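Local atomic coordinates of N-acetylneuraminic acid (Sialic acid) synthetase (Leptospira borgpetersenii serovar Hardjo-bovis, PDB entry 6NCS), a protein that probably makes a sialic acid or its 9-phosphate, N-acylneuraminate 9-phosphate, and binds a manganese ion. Residues 209-214 with 228-233. Sequence-based numbering, arbitrary orientation.
Sequences DHSKGI and IEKHYT. With MN (manganese (II) ion), chain C.
The manganese site at the C-terminal mouth of the barrel joins His-210, in the loop after strand 205-209, to His-231, on the neighbouring parallel strand 227-231. NE2 of His-210 lies 2.1 Å and NE2 of His-231 2.2 Å from the metal. Both rings reach it tip first, rim to rim with planes at 56°, and the two NE2 atoms, not hydrogen-bonded to each other, both bind the ion. A metal-bound water donates to OE1 of Glu-229, a second-shell carboxylate whose OE2 is salt-bridged to Lys-125.

Away from the metal, one backbone bond, Asp-209 N to Glu-229 O at 2.9 Å, links the segments. Alongside, Lys-230 bends at chi2 (71°) and carries its ammonium to the 209-214 loop. There NZ donates to Gly-213 O at 2.7 Å, from above the carbonyl plane, and forms a salt bridge to Asp-209 OD2 at 3.0 Å. That oxygen also takes the hydroxyl of Ser-211 on its syn lone pair, while Ser-211 OG accepts from Gly-213 N in an ST turn. The loop behind His-210 is thus pinned to the next strand, in keeping with the metal site of NeuB-type sialic acid synthases, at the C-terminal ends of TIM-barrel strands.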
loop_
_atom_site.group_PDB
_atom_site.type_symbol
_atom_site.label_atom_id
_atom_site.label_comp_id
_atom_site.label_asym_id
_atom_site.label_seq_id
_atom_site.Cartn_x
_atom_site.Cartn_y
_atom_site.Cartn_z
ATOM N N ASP A 209 10.226 -8.114 -8.108
ATOM C CA ASP A 209 9.072 -8.503 -8.907
ATOM C C ASP A 209 9.418 -9.544 -9.960
ATOM O O ASP A 209 10.478 -9.481 -10.600
ATOM C CB ASP A 209 8.449 -7.301 -9.613
ATOM C CG ASP A 209 7.120 -7.647 -10.265
ATOM O OD1 ASP A 209 6.170 -7.992 -9.531
ATOM O OD2 ASP A 209 7.021 -7.584 -11.505
ATOM N N HIS A 210 8.484 -10.474 -10.177
ATOM C CA HIS A 210 8.570 -11.434 -11.274
ATOM C C HIS A 210 7.248 -11.510 -12.031
ATOM O O HIS A 210 6.915 -12.539 -12.629
ATOM C CB HIS A 210 9.013 -12.800 -10.759
ATOM C CG HIS A 210 10.396 -12.776 -10.197
ATOM N ND1 HIS A 210 10.651 -12.617 -8.852
ATOM C CD2 HIS A 210 11.604 -12.796 -10.810
ATOM C CE1 HIS A 210 11.958 -12.590 -8.656
ATOM N NE2 HIS A 210 12.558 -12.695 -9.828
ATOM N N SER A 211 6.499 -10.414 -12.023
ATOM C CA SER A 211 5.264 -10.311 -12.779
ATOM C C SER A 211 5.538 -9.793 -14.187
ATOM O O SER A 211 6.641 -9.350 -14.519
ATOM C CB SER A 211 4.286 -9.368 -12.085
ATOM O OG SER A 211 4.644 -8.030 -12.382
ATOM N N LYS A 212 4.492 -9.822 -15.014
ATOM C CA LYS A 212 4.569 -9.352 -16.390
ATOM C C LYS A 212 4.237 -7.865 -16.538
ATOM O O LYS A 212 3.947 -7.415 -17.649
ATOM C CB LYS A 212 3.642 -10.185 -17.282
ATOM C CG LYS A 212 4.095 -11.634 -17.461
ATOM C CD LYS A 212 3.290 -12.358 -18.541
ATOM C CE LYS A 212 1.850 -12.594 -18.099
ATOM N NZ LYS A 212 1.134 -13.581 -18.968
ATOM N N GLY A 213 4.277 -7.094 -15.459
ATOM C CA GLY A 213 4.046 -5.674 -15.600
ATOM C C GLY A 213 4.700 -4.883 -14.490
ATOM O O GLY A 213 5.523 -5.402 -13.732
ATOM N N ILE A 214 4.315 -3.606 -14.388
ATOM C CA ILE A 214 4.803 -2.776 -13.293
ATOM C C ILE A 214 3.720 -2.442 -12.283
ATOM O O ILE A 214 4.024 -1.803 -11.271
ATOM C CB ILE A 214 5.478 -1.482 -13.791
ATOM C CG1 ILE A 214 4.490 -0.584 -14.537
ATOM C CG2 ILE A 214 6.709 -1.796 -14.623
ATOM C CD1 ILE A 214 5.035 0.827 -14.755
ATOM N N ILE A 228 12.762 -1.475 -4.904
ATOM C CA ILE A 228 12.043 -2.226 -5.929
ATOM C C ILE A 228 13.064 -2.797 -6.894
ATOM O O ILE A 228 13.920 -2.059 -7.407
ATOM C CB ILE A 228 11.026 -1.359 -6.694
ATOM C CG1 ILE A 228 9.879 -0.927 -5.778
ATOM C CG2 ILE A 228 10.492 -2.119 -7.909
ATOM C CD1 ILE A 228 8.910 -2.079 -5.423
ATOM N N GLU A 229 12.969 -4.102 -7.149
ATOM C CA GLU A 229 13.760 -4.763 -8.175
ATOM C C GLU A 229 12.809 -5.264 -9.255
ATOM O O GLU A 229 11.775 -5.862 -8.944
ATOM C CB GLU A 229 14.573 -5.920 -7.581
ATOM C CG GLU A 229 15.491 -6.583 -8.585
ATOM C CD GLU A 229 16.304 -7.707 -7.971
ATOM O OE1 GLU A 229 16.092 -8.875 -8.348
ATOM O OE2 GLU A 229 17.147 -7.422 -7.102
ATOM N N LYS A 230 13.144 -5.000 -10.514
ATOM C CA LYS A 230 12.293 -5.373 -11.639
ATOM C C LYS A 230 13.173 -5.863 -12.774
ATOM O O LYS A 230 14.144 -5.191 -13.129
ATOM C CB LYS A 230 11.444 -4.171 -12.088
ATOM C CG LYS A 230 10.622 -4.376 -13.357
ATOM C CD LYS A 230 9.458 -5.331 -13.146
ATOM C CE LYS A 230 8.886 -5.795 -14.491
ATOM N NZ LYS A 230 7.803 -6.824 -14.302
ATOM N N HIS A 231 12.858 -7.033 -13.332
ATOM C CA HIS A 231 13.639 -7.510 -14.467
ATOM C C HIS A 231 13.493 -6.549 -15.639
ATOM O O HIS A 231 12.467 -5.883 -15.806
ATOM C CB HIS A 231 13.206 -8.913 -14.888
ATOM C CG HIS A 231 13.690 -9.990 -13.969
ATOM N ND1 HIS A 231 14.615 -10.935 -14.354
ATOM C CD2 HIS A 231 13.385 -10.263 -12.677
ATOM C CE1 HIS A 231 14.859 -11.748 -13.342
ATOM N NE2 HIS A 231 14.124 -11.363 -12.313
ATOM N N TYR A 232 14.528 -6.505 -16.471
ATOM C CA TYR A 232 14.704 -5.397 -17.393
ATOM C C TYR A 232 15.305 -5.894 -18.700
ATOM O O TYR A 232 16.183 -6.763 -18.709
ATOM C CB TYR A 232 15.574 -4.323 -16.716
ATOM C CG TYR A 232 16.188 -3.310 -17.644
ATOM C CD1 TYR A 232 15.391 -2.459 -18.402
ATOM C CD2 TYR A 232 17.568 -3.179 -17.739
ATOM C CE1 TYR A 232 15.957 -1.530 -19.256
ATOM C CE2 TYR A 232 18.140 -2.238 -18.582
ATOM C CZ TYR A 232 17.328 -1.420 -19.337
ATOM O OH TYR A 232 17.893 -0.491 -20.180
ATOM N N THR A 233 14.788 -5.363 -19.806
ATOM C CA THR A 233 15.259 -5.675 -21.149
ATOM C C THR A 233 15.194 -4.396 -21.967
ATOM O O THR A 233 14.350 -3.534 -21.709
ATOM C CB THR A 233 14.407 -6.772 -21.816
ATOM O OG1 THR A 233 14.888 -7.029 -23.141
ATOM C CG2 THR A 233 12.934 -6.357 -21.896
HETATM MN MN MN C . 14.589 -12.344 -10.381
HETATM O O HOH W 1 10.220 -8.526 -13.284
HETATM O O HOH W 2 12.949 -8.639 -10.041
HETATM O O HOH W 3 14.838 -10.516 -9.717
#